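Local coordinates for protein methionine gamma-lyase (Trichomonas vaginalis, PDB 1PFF) that belongs to the Cys/Met metabolism family of pyridoxal-phosphate-dependent enzymes, adopting its two-domain alpha/beta fold in an assembly of four chains, at residues A[1-6]-A[187-192]; A[31-36]-A[162-167]; A[119-124]-A[129-134]. All blocks are in the same frame, centred on the assembly; numbering follows the deposited sequence.

Interaction 1: residues A[1-6]-A[187-192]; sequences SALEGK and WLITRG. With EDO (1,2-ethanediol), chain D.
Leu-3 and Thr-190 meet where the two helices come nearest, with Leu-3 CB lying 3.2 Å from Thr-190 OG1. The hydroxyl can face an apolar neighbour because it already has a partner in Ala-186 O, one turn back in its own helix. Leu-3 holds CG opposite its backbone N (chi1 173°), and this carries the branched end to Ile-189, whose CG2 is 3.6 Å from Leu-3 CD1. Ala-18, Ile-181 and Ala-186 close around the same leucine, a fitting residue for a buried site. Farther along the helix, the stem of Lys-6 crosses Thr-190 at about a right angle, its CE 4.0 Å from the CG2 methyl.

The start of helix 2-11 is held from within. Ser-1 OG accepts from Glu-4 N at 3.1 Å and 168°, an ST motif, while Glu-4 OE1 takes Ser-1 N and also forms a salt bridge with Lys-169. A 1,2-ethanediol accepts from Ala-2 N.

Arg-191 leaves its helix pointing away from 1-6, and its NH2 donates to His-150 O of the second subunit. The short axes pass 9.5 Å apart at 33°, a shallow helix-helix packing of the N-terminal helix on helix 183-216, which leads from the seven-stranded domain to the five-stranded one.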
# COMPACT_ATOMS: atom_id res chain seq x y z
N SER A 1 -9.32 16.55 4.31
CA SER A 1 -9.28 15.13 3.86
C SER A 1 -10.37 14.32 4.58
O SER A 1 -10.97 14.80 5.55
CB SER A 1 -7.88 14.54 4.09
OG SER A 1 -7.70 14.12 5.43
N ALA A 2 -10.61 13.11 4.09
CA ALA A 2 -11.59 12.21 4.70
C ALA A 2 -11.21 11.88 6.15
O ALA A 2 -12.06 11.86 7.03
CB ALA A 2 -11.73 10.94 3.88
N LEU A 3 -9.91 11.64 6.37
CA LEU A 3 -9.41 11.34 7.71
C LEU A 3 -9.63 12.53 8.63
O LEU A 3 -10.18 12.39 9.73
CB LEU A 3 -7.92 10.96 7.68
CG LEU A 3 -7.22 10.79 9.05
CD1 LEU A 3 -7.84 9.68 9.89
CD2 LEU A 3 -5.72 10.55 8.88
N GLU A 4 -9.21 13.70 8.16
CA GLU A 4 -9.30 14.93 8.94
C GLU A 4 -10.75 15.24 9.34
O GLU A 4 -11.01 15.58 10.49
CB GLU A 4 -8.62 16.09 8.20
CG GLU A 4 -7.09 15.95 8.22
CD GLU A 4 -6.36 16.81 7.21
OE1 GLU A 4 -7.01 17.52 6.40
OE2 GLU A 4 -5.10 16.78 7.24
N GLY A 5 -11.68 15.07 8.41
CA GLY A 5 -13.09 15.24 8.70
C GLY A 5 -13.64 14.31 9.77
O GLY A 5 -14.45 14.73 10.62
N LYS A 6 -13.22 13.04 9.75
CA LYS A 6 -13.70 12.05 10.72
C LYS A 6 -13.18 12.33 12.13
O LYS A 6 -13.93 12.25 13.11
CB LYS A 6 -13.35 10.63 10.27
CG LYS A 6 -14.28 10.10 9.18
CD LYS A 6 -14.06 8.62 8.86
CE LYS A 6 -14.55 8.28 7.45
NZ LYS A 6 -15.31 6.98 7.40
N TRP A 187 -4.89 6.39 5.13
CA TRP A 187 -5.97 5.48 4.74
C TRP A 187 -6.20 4.43 5.83
O TRP A 187 -7.34 4.22 6.26
CB TRP A 187 -5.65 4.84 3.38
CG TRP A 187 -6.48 3.66 3.05
CD1 TRP A 187 -7.83 3.63 2.84
CD2 TRP A 187 -6.02 2.31 2.92
NE1 TRP A 187 -8.24 2.35 2.57
CE2 TRP A 187 -7.15 1.52 2.61
CE3 TRP A 187 -4.77 1.69 3.01
CZ2 TRP A 187 -7.07 0.14 2.40
CZ3 TRP A 187 -4.68 0.31 2.81
CH2 TRP A 187 -5.83 -0.45 2.50
N LEU A 188 -5.11 3.81 6.29
CA LEU A 188 -5.15 2.85 7.40
C LEU A 188 -5.73 3.44 8.69
O LEU A 188 -6.49 2.76 9.39
CB LEU A 188 -3.75 2.28 7.67
CG LEU A 188 -3.22 1.22 6.71
CD1 LEU A 188 -1.80 0.78 7.08
CD2 LEU A 188 -4.16 0.01 6.64
N ILE A 189 -5.36 4.68 8.99
CA ILE A 189 -5.90 5.36 10.18
C ILE A 189 -7.40 5.57 10.03
O ILE A 189 -8.16 5.34 10.98
CB ILE A 189 -5.19 6.72 10.43
CG1 ILE A 189 -3.67 6.54 10.58
CG2 ILE A 189 -5.76 7.41 11.66
CD1 ILE A 189 -3.26 5.66 11.72
N THR A 190 -7.82 6.00 8.83
CA THR A 190 -9.24 6.20 8.51
C THR A 190 -10.04 4.91 8.74
O THR A 190 -11.15 4.97 9.26
CB THR A 190 -9.41 6.69 7.04
OG1 THR A 190 -8.88 8.02 6.92
CG2 THR A 190 -10.88 6.88 6.68
N ARG A 191 -9.47 3.77 8.36
CA ARG A 191 -10.11 2.47 8.58
C ARG A 191 -10.12 2.12 10.06
O ARG A 191 -11.08 1.53 10.57
CB ARG A 191 -9.40 1.38 7.77
CG ARG A 191 -9.49 1.55 6.25
CD ARG A 191 -10.89 1.88 5.71
NE ARG A 191 -11.78 0.71 5.69
CZ ARG A 191 -12.99 0.69 5.14
NH1 ARG A 191 -13.49 1.76 4.54
NH2 ARG A 191 -13.71 -0.42 5.19
N GLY A 192 -9.04 2.50 10.75
CA GLY A 192 -8.94 2.37 12.19
C GLY A 192 -10.07 3.03 12.97
O GLY A 192 -10.45 2.50 14.01
C1 EDO D . -9.14 12.82 0.43
O1 EDO D . -10.47 12.59 0.87
C2 EDO D . -8.36 11.52 0.55
O2 EDO D . -7.22 11.73 1.36

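Interaction 2: residues A[31-36]-A[162-167]. With EDO (1,2-ethanediol), chain M.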
# COMPACT_ATOMS: atom_id res chain seq x y z
N TRP A 31 5.50 25.39 17.34
CA TRP A 31 6.38 26.29 16.58
C TRP A 31 5.57 27.34 15.81
O TRP A 31 6.02 28.47 15.65
CB TRP A 31 7.27 25.53 15.59
CG TRP A 31 8.32 24.60 16.17
CD1 TRP A 31 8.32 23.23 16.12
CD2 TRP A 31 9.56 24.97 16.79
NE1 TRP A 31 9.46 22.73 16.69
CE2 TRP A 31 10.24 23.78 17.13
CE3 TRP A 31 10.16 26.20 17.12
CZ2 TRP A 31 11.49 23.77 17.76
CZ3 TRP A 31 11.41 26.19 17.76
CH2 TRP A 31 12.05 24.97 18.07
N THR A 32 4.39 26.96 15.32
CA THR A 32 3.54 27.88 14.55
C THR A 32 3.13 29.13 15.34
O THR A 32 3.03 30.23 14.78
CB THR A 32 2.28 27.13 14.06
OG1 THR A 32 2.67 26.10 13.15
CG2 THR A 32 1.39 28.04 13.22
N PHE A 33 2.88 28.94 16.64
CA PHE A 33 2.26 29.98 17.46
C PHE A 33 3.20 30.63 18.47
O PHE A 33 2.78 31.40 19.35
CB PHE A 33 0.97 29.46 18.11
CG PHE A 33 -0.09 29.11 17.09
CD1 PHE A 33 -0.42 27.78 16.83
CD2 PHE A 33 -0.73 30.11 16.37
CE1 PHE A 33 -1.38 27.45 15.86
CE2 PHE A 33 -1.70 29.80 15.41
CZ PHE A 33 -2.02 28.46 15.15
N LEU A 34 4.49 30.34 18.31
CA LEU A 34 5.53 30.93 19.15
C LEU A 34 6.51 31.72 18.28
O LEU A 34 6.54 31.57 17.06
CB LEU A 34 6.30 29.84 19.92
CG LEU A 34 5.53 29.12 21.04
CD1 LEU A 34 6.35 27.96 21.61
CD2 LEU A 34 5.05 30.07 22.17
N LYS A 35 7.29 32.56 18.95
CA LYS A 35 8.42 33.27 18.35
C LYS A 35 9.41 33.57 19.45
O LYS A 35 9.08 33.47 20.64
CB LYS A 35 7.97 34.56 17.65
CG LYS A 35 7.22 35.55 18.53
CD LYS A 35 6.91 36.81 17.78
CE LYS A 35 5.72 37.53 18.38
NZ LYS A 35 5.78 37.66 19.86
N ALA A 36 10.64 33.91 19.08
CA ALA A 36 11.63 34.31 20.08
C ALA A 36 11.03 35.45 20.90
O ALA A 36 10.44 36.38 20.34
CB ALA A 36 12.91 34.77 19.40
N ALA A 162 -11.03 26.27 12.54
CA ALA A 162 -10.58 26.31 11.15
C ALA A 162 -9.41 27.26 10.91
O ALA A 162 -8.44 26.92 10.21
CB ALA A 162 -11.74 26.66 10.22
N ASP A 163 -9.47 28.44 11.52
CA ASP A 163 -8.42 29.43 11.31
C ASP A 163 -7.07 29.03 11.91
O ASP A 163 -6.02 29.26 11.30
CB ASP A 163 -8.89 30.85 11.69
CG ASP A 163 -9.08 31.06 13.19
OD1 ASP A 163 -9.14 30.09 13.98
OD2 ASP A 163 -9.19 32.21 13.67
N ILE A 164 -7.09 28.40 13.09
CA ILE A 164 -5.88 27.81 13.68
C ILE A 164 -5.32 26.68 12.80
O ILE A 164 -4.12 26.67 12.48
CB ILE A 164 -6.13 27.31 15.12
CG1 ILE A 164 -6.32 28.51 16.07
CG2 ILE A 164 -4.96 26.43 15.61
CD1 ILE A 164 -6.85 28.13 17.44
N ILE A 165 -6.17 25.73 12.41
CA ILE A 165 -5.74 24.62 11.55
C ILE A 165 -5.20 25.08 10.20
O ILE A 165 -4.28 24.47 9.66
CB ILE A 165 -6.87 23.58 11.36
CG1 ILE A 165 -7.18 22.86 12.68
CG2 ILE A 165 -6.48 22.57 10.24
CD1 ILE A 165 -5.94 22.28 13.39
N ALA A 166 -5.77 26.15 9.65
CA ALA A 166 -5.23 26.77 8.44
C ALA A 166 -3.74 27.11 8.60
O ALA A 166 -2.95 26.82 7.72
CB ALA A 166 -6.02 28.02 8.06
N LYS A 167 -3.37 27.71 9.73
CA LYS A 167 -1.98 28.08 10.03
C LYS A 167 -1.10 26.86 10.35
O LYS A 167 0.06 26.79 9.94
CB LYS A 167 -1.92 29.07 11.19
CG LYS A 167 -2.42 30.46 10.84
CD LYS A 167 -2.11 31.46 11.94
CE LYS A 167 -2.46 32.88 11.52
NZ LYS A 167 -2.73 33.76 12.70
C1 EDO M . -2.19 37.07 15.14
O1 EDO M . -1.72 37.02 13.79
C2 EDO M . -2.62 35.68 15.59
O2 EDO M . -1.53 34.78 15.51
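This is an apolar contact between two helices on one side of the seven-stranded sheet: Thr-32 and Phe-33, near the end of helix 22-33, rest against Ile-164 and Lys-167 in the first turns of helix 162-177. The Phe-33 ring reaches across, its CZ 3.6 Å from Ile-164 CG2, and the methyl also meets the neighbouring CE1. Ile-164 O lies at the ring edge, in its plane. On the other flank of the ring tip, Phe-33 CE2 is 3.9 Å from Lys-167 CD. A lysine suits this border position, since its methylene chain can lie against the ring while the extended chain takes NZ outward to a weak hydrogen bond with 1,2-ethanediol.

Thr-32 packs on its own neighbour and across the contact. With its CG2 methyl turned away from the backbone N (OG1 chi1 -64°), that carbon sits 3.8 Å above the plane of the Phe-33 ring, over its centre, and also 3.8 Å from Lys-167 O. Its OG1 is satisfied by Ala-28 O within the helix.

Leu-116 of strand 116-120 touches both Phe-33 and Ile-164, while Trp-31 NE1 bonds to Ile-176 O of the third subunit. Helices packed side by side over a mainly parallel sheet are characteristic of the large domain in fold-type I pyridoxal-phosphate enzymes.

Interaction 3: residues A[119-124]-A[129-134]. With EDO (1,2-ethanediol), chain R.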
# COMPACT_ATOMS: atom_id res chain seq x y z
N VAL A 119 -3.73 20.45 24.55
CA VAL A 119 -3.77 19.20 25.32
C VAL A 119 -3.48 18.02 24.41
O VAL A 119 -4.05 17.90 23.31
CB VAL A 119 -5.14 19.02 26.04
CG1 VAL A 119 -5.30 17.61 26.65
CG2 VAL A 119 -5.28 20.08 27.14
N ASP A 120 -2.59 17.16 24.88
CA ASP A 120 -2.29 15.89 24.24
C ASP A 120 -3.31 14.89 24.77
O ASP A 120 -3.28 14.53 25.95
CB ASP A 120 -0.84 15.48 24.53
CG ASP A 120 -0.47 14.12 23.96
OD1 ASP A 120 0.73 13.77 24.02
OD2 ASP A 120 -1.29 13.33 23.45
N ASN A 121 -4.24 14.49 23.91
CA ASN A 121 -5.35 13.60 24.25
C ASN A 121 -5.11 12.17 23.77
O ASN A 121 -6.05 11.39 23.61
CB ASN A 121 -6.65 14.15 23.64
CG ASN A 121 -7.90 13.58 24.27
OD1 ASN A 121 -7.99 13.39 25.49
ND2 ASN A 121 -8.91 13.33 23.42
N THR A 122 -3.85 11.83 23.54
CA THR A 122 -3.49 10.52 23.00
C THR A 122 -4.05 9.37 23.83
O THR A 122 -4.73 8.49 23.31
CB THR A 122 -1.96 10.39 22.90
OG1 THR A 122 -1.47 11.33 21.92
CG2 THR A 122 -1.56 9.03 22.37
N PHE A 123 -3.77 9.36 25.13
CA PHE A 123 -4.07 8.18 25.92
C PHE A 123 -5.54 8.01 26.30
O PHE A 123 -6.05 6.88 26.32
CB PHE A 123 -3.09 8.06 27.09
CG PHE A 123 -1.74 7.54 26.67
CD1 PHE A 123 -1.57 6.19 26.39
CD2 PHE A 123 -0.68 8.40 26.47
CE1 PHE A 123 -0.33 5.69 25.97
CE2 PHE A 123 0.56 7.92 26.06
CZ PHE A 123 0.74 6.57 25.81
N ALA A 124 -6.24 9.13 26.51
CA ALA A 124 -7.70 9.09 26.67
C ALA A 124 -8.41 8.77 25.35
O ALA A 124 -9.34 7.94 25.33
CB ALA A 124 -8.22 10.43 27.25
N THR A 129 -12.40 11.38 26.26
CA THR A 129 -12.31 12.79 26.63
C THR A 129 -12.35 13.66 25.38
O THR A 129 -11.71 13.35 24.38
CB THR A 129 -11.00 13.05 27.42
OG1 THR A 129 -11.05 12.30 28.64
CG2 THR A 129 -10.88 14.52 27.90
N ASN A 130 -13.11 14.76 25.45
CA ASN A 130 -13.09 15.76 24.39
C ASN A 130 -12.67 17.11 24.95
O ASN A 130 -13.53 17.92 25.31
CB ASN A 130 -14.46 15.84 23.71
CG ASN A 130 -14.90 14.49 23.14
OD1 ASN A 130 -15.94 13.94 23.53
ND2 ASN A 130 -14.09 13.95 22.24
N PRO A 131 -11.36 17.36 25.04
CA PRO A 131 -10.86 18.57 25.70
C PRO A 131 -11.41 19.87 25.10
O PRO A 131 -11.57 20.85 25.84
CB PRO A 131 -9.33 18.48 25.53
CG PRO A 131 -9.07 17.00 25.34
CD PRO A 131 -10.26 16.52 24.52
N LEU A 132 -11.72 19.87 23.80
CA LEU A 132 -12.26 21.07 23.15
C LEU A 132 -13.59 21.51 23.77
O LEU A 132 -13.87 22.70 23.87
CB LEU A 132 -12.42 20.86 21.63
CG LEU A 132 -11.15 20.58 20.81
CD1 LEU A 132 -11.53 20.47 19.34
CD2 LEU A 132 -10.07 21.64 21.01
N ASP A 133 -14.38 20.53 24.22
CA ASP A 133 -15.67 20.76 24.89
C ASP A 133 -15.48 21.56 26.17
O ASP A 133 -16.39 22.28 26.61
CB ASP A 133 -16.32 19.43 25.27
CG ASP A 133 -16.85 18.65 24.08
OD1 ASP A 133 -16.18 18.60 23.03
OD2 ASP A 133 -17.93 18.04 24.12
N LEU A 134 -14.30 21.43 26.76
CA LEU A 134 -13.97 22.10 28.00
C LEU A 134 -13.18 23.40 27.81
O LEU A 134 -12.65 23.95 28.78
CB LEU A 134 -13.22 21.14 28.92
CG LEU A 134 -13.97 19.84 29.23
CD1 LEU A 134 -13.06 18.90 30.03
CD2 LEU A 134 -15.29 20.12 29.96
C1 EDO R . 2.73 10.70 22.87
O1 EDO R . 3.46 9.48 22.95
C2 EDO R . 3.21 11.51 21.67
O2 EDO R . 2.42 12.68 21.54
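Asn-121 supplies the polar link of this buried contact, its ND2 donating to Thr-129 O at 3.0 Å with an N-H...O angle of 148°. The bond is slanted: the donor stands 39° out of the carbonyl plane. CG lies opposite the backbone N (chi1 -162°), which sends the amide across to 129-134. ND2 also bonds to Glu-11 OE1, so two acceptors share this nitrogen and fix the turn of the amide. An asparagine fits such a place, being short and able to donate to two oxygens at once.

Van der Waals contacts flank that bond. The Pro-131 ring crosses the same amide obliquely, its CD 3.6 Å from Asn-121 ND2, and its CG makes an apolar contact with Val-119 CG1 at 4.0 Å. Thr-129 CB packs on Ala-124 CB at 3.8 Å. The small alanine lets the chains approach closely here, and Thr-129 OG1 is satisfied by Gln-240 O.

Bonds within each segment shape the backbone. Asp-120 OD2 accepts from Thr-122 N at 3.0 Å, an Asx turn that bends the chain as it leaves the strand, and from Thr-122 OG1 on the syn lone pair. Its other oxygen, OD1, accepts from 1,2-ethanediol. Within 129-134, Asp-133 N bonds to Asn-130 O, making a 3-10 turn; Pro-131 suits its beginning, where its lack of an N-H costs nothing.

Helix 125-128 joins the two segments. Strand 116-120 lies between strands 84-90 and 138-142, and Val-119 pairs through its backbone with Ile-138 and Val-140. Val-139 touches both Asn-121 and Pro-131, while helix 102-109 meets Thr-129 and Leu-134 through Ile-102. The contact thus folds the chain leaving one central strand back against itself before it enters the next.

Overall arrangement
The three contacts are spread around the seven-stranded sheet without touching. The centres of interactions 1 and 2 lie about 23 Å apart, their nearest atoms about 6 Å. For interactions 1 and 3 the centres are about 18 Å apart and the nearest atoms about 9 Å; for interactions 2 and 3 these values are about 19 Å and about 8 Å. Shared elements bridge them: helix 2-11 runs from interaction 1 toward interaction 3, helices 162-177 and 183-216 follow each other in the chain, and strand 116-120 leads into interaction 3. That contact is internal, near the C-terminal strand ends where fold-type I enzymes generally place their cofactor, whereas the other two have subunit interfaces close by.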